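Local coordinates for protein sulfotransferase (Alicyclobacillus acidocaldarius subsp. acidocaldarius, PDB 3RNL) that probably transfers sulfonate (sulfuryl) groups to acceptor molecules, as a member of the sulfotransferase family, and carries a bound magnesium ion, at residues Q30-Y35 against T210-D215. Sequence-based numbering, arbitrary orientation.
Sequences QHPDIY and TDFVPD. With MG (magnesium ion), chain B.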
loop_
_atom_site.group_PDB
_atom_site.type_symbol
_atom_site.label_atom_id
_atom_site.label_comp_id
_atom_site.label_asym_id
_atom_site.label_seq_id
_atom_site.Cartn_x
_atom_site.Cartn_y
_atom_site.Cartn_z
ATOM N N GLN A 30 6.570 -17.043 -0.565
ATOM C CA GLN A 30 7.213 -18.305 -0.183
ATOM C C GLN A 30 6.237 -19.483 -0.142
ATOM O O GLN A 30 6.658 -20.639 -0.201
ATOM C CB GLN A 30 7.882 -18.187 1.180
ATOM C CG GLN A 30 8.989 -17.153 1.256
ATOM C CD GLN A 30 9.484 -16.992 2.671
ATOM O OE1 GLN A 30 9.210 -17.834 3.524
ATOM N NE2 GLN A 30 10.210 -15.910 2.936
ATOM N N HIS A 31 4.945 -19.195 -0.010
ATOM C CA HIS A 31 3.933 -20.256 0.081
ATOM C C HIS A 31 3.862 -21.013 -1.248
ATOM O O HIS A 31 3.840 -20.406 -2.306
ATOM C CB HIS A 31 2.572 -19.637 0.428
ATOM C CG HIS A 31 1.527 -20.626 0.862
ATOM N ND1 HIS A 31 1.026 -21.600 0.021
ATOM C CD2 HIS A 31 0.864 -20.764 2.035
ATOM C CE1 HIS A 31 0.109 -22.305 0.664
ATOM N NE2 HIS A 31 -0.014 -21.812 1.889
ATOM N N PRO A 32 3.826 -22.352 -1.207
ATOM C CA PRO A 32 3.829 -23.087 -2.483
ATOM C C PRO A 32 2.575 -22.860 -3.345
ATOM O O PRO A 32 2.626 -23.106 -4.550
ATOM C CB PRO A 32 3.933 -24.564 -2.041
ATOM C CG PRO A 32 3.433 -24.580 -0.623
ATOM C CD PRO A 32 3.846 -23.248 -0.035
ATOM N N ASP A 33 1.470 -22.434 -2.730
ATOM C CA ASP A 33 0.209 -22.180 -3.428
ATOM C C ASP A 33 -0.025 -20.707 -3.801
ATOM O O ASP A 33 -1.123 -20.345 -4.199
ATOM C CB ASP A 33 -0.973 -22.737 -2.637
ATOM C CG ASP A 33 -2.048 -23.342 -3.527
ATOM O OD1 ASP A 33 -1.848 -23.453 -4.763
ATOM O OD2 ASP A 33 -3.098 -23.722 -2.971
ATOM N N ILE A 34 0.972 -19.853 -3.579
ATOM C CA ILE A 34 0.832 -18.429 -3.903
ATOM C C ILE A 34 1.928 -17.984 -4.863
ATOM O O ILE A 34 3.104 -18.272 -4.633
ATOM C CB ILE A 34 0.954 -17.575 -2.629
ATOM C CG1 ILE A 34 -0.126 -17.970 -1.619
ATOM C CG2 ILE A 34 0.861 -16.074 -2.959
ATOM C CD1 ILE A 34 -0.024 -17.197 -0.297
ATOM N N TYR A 35 1.559 -17.270 -5.927
ATOM C CA TYR A 35 2.557 -16.688 -6.826
ATOM C C TYR A 35 2.407 -15.178 -6.876
ATOM O O TYR A 35 1.305 -14.679 -7.067
ATOM C CB TYR A 35 2.420 -17.220 -8.258
ATOM C CG TYR A 35 3.494 -16.648 -9.157
ATOM C CD1 TYR A 35 4.749 -17.248 -9.224
ATOM C CD2 TYR A 35 3.275 -15.494 -9.901
ATOM C CE1 TYR A 35 5.752 -16.731 -10.018
ATOM C CE2 TYR A 35 4.283 -14.968 -10.709
ATOM C CZ TYR A 35 5.516 -15.595 -10.756
ATOM O OH TYR A 35 6.535 -15.088 -11.529
ATOM N N THR A 210 -3.201 -23.111 5.570
ATOM C CA THR A 210 -2.640 -22.381 6.697
ATOM C C THR A 210 -1.505 -23.154 7.355
ATOM O O THR A 210 -0.917 -22.672 8.328
ATOM C CB THR A 210 -3.696 -22.068 7.769
ATOM O OG1 THR A 210 -4.344 -23.285 8.155
ATOM C CG2 THR A 210 -4.733 -21.059 7.238
ATOM N N ASP A 211 -1.141 -24.327 6.845
ATOM C CA ASP A 211 -0.051 -24.962 7.549
ATOM C C ASP A 211 1.127 -24.572 6.685
ATOM O O ASP A 211 1.576 -25.304 5.803
ATOM C CB ASP A 211 -0.293 -26.471 7.469
ATOM C CG ASP A 211 0.819 -27.295 8.099
ATOM O OD1 ASP A 211 1.457 -26.825 9.063
ATOM O OD2 ASP A 211 1.038 -28.433 7.630
ATOM N N PHE A 212 1.714 -23.455 7.090
ATOM C CA PHE A 212 2.821 -22.848 6.387
ATOM C C PHE A 212 3.526 -22.018 7.429
ATOM O O PHE A 212 2.867 -21.327 8.205
ATOM C CB PHE A 212 2.255 -21.964 5.266
ATOM C CG PHE A 212 3.251 -21.004 4.665
ATOM C CD1 PHE A 212 4.383 -21.473 4.026
ATOM C CD2 PHE A 212 3.021 -19.631 4.700
ATOM C CE1 PHE A 212 5.296 -20.588 3.462
ATOM C CE2 PHE A 212 3.923 -18.742 4.139
ATOM C CZ PHE A 212 5.069 -19.224 3.521
ATOM N N VAL A 213 4.850 -22.046 7.444
ATOM C CA VAL A 213 5.613 -21.076 8.218
ATOM C C VAL A 213 6.546 -20.307 7.308
ATOM O O VAL A 213 7.478 -20.901 6.764
ATOM C CB VAL A 213 6.425 -21.748 9.335
ATOM C CG1 VAL A 213 7.177 -20.696 10.134
ATOM C CG2 VAL A 213 5.505 -22.546 10.238
ATOM N N PRO A 214 6.336 -18.994 7.155
ATOM C CA PRO A 214 7.298 -18.284 6.313
ATOM C C PRO A 214 8.653 -18.200 7.002
ATOM O O PRO A 214 8.737 -18.262 8.234
ATOM C CB PRO A 214 6.683 -16.887 6.188
ATOM C CG PRO A 214 5.887 -16.726 7.438
ATOM C CD PRO A 214 5.312 -18.093 7.711
ATOM N N ASP A 215 9.702 -18.031 6.206
ATOM C CA ASP A 215 11.034 -17.811 6.747
ATOM C C ASP A 215 11.189 -16.299 6.880
ATOM O O ASP A 215 11.215 -15.568 5.891
ATOM C CB ASP A 215 12.072 -18.376 5.786
ATOM C CG ASP A 215 13.489 -17.972 6.142
ATOM O OD1 ASP A 215 13.700 -17.335 7.197
ATOM O OD2 ASP A 215 14.398 -18.309 5.355
HETATM MG MG MG B . 5.035 -19.403 -3.932
HETATM O O HOH W 1 8.723 -21.134 4.381
HETATM O O HOH W 2 6.917 -20.971 -3.257
HETATM O O HOH W 3 4.760 -21.243 -5.661
HETATM O O HOH W 4 6.515 -18.560 -5.884
#
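F212 packs one face of its ring against H31. CD2 of H31 is 3.6 Å from CG of F212, and CB of H31 sits nearly over the ring centre in a CH-pi contact. The ring planes are inclined at 53°. CG of H31 is anti to the backbone N (chi1 -166°), which puts it on the F212 side. The imidazole's rotation is fixed at both nitrogens: H31 ND1 accepts the D33 N-H in the ring plane at 2.9 Å, and NE2 bonds to S209 O. P214 N lies above the opposite face of F212, toward the rim, and V199 of helix 195-206 touches the F212 side chain. This tight part joins the turn between helix 21-29 and edge strand 34-35 to the loop after helix 195-206, in the P-loop-type fold of the sulfotransferase family. H31 to I34 form a type I beta turn, whose H31 O and I34 O bind the magnesium ion together with S29 O. The solvent side, polar and water-lined, lies at Q30. The extended side chain of Q30 pairs its amide with the D215 backbone: OE1 takes D215 N on a lone pair at 2.7 Å, and NE2 gives a nearly straight bond to D215 O at 3.1 Å. A water bridges V213 O and, weakly, Q30 OE1. An alanine here would probably leave D215 N and O without these mates. CB of Q30 meets the edge of F212 at CZ, 3.8 Å away.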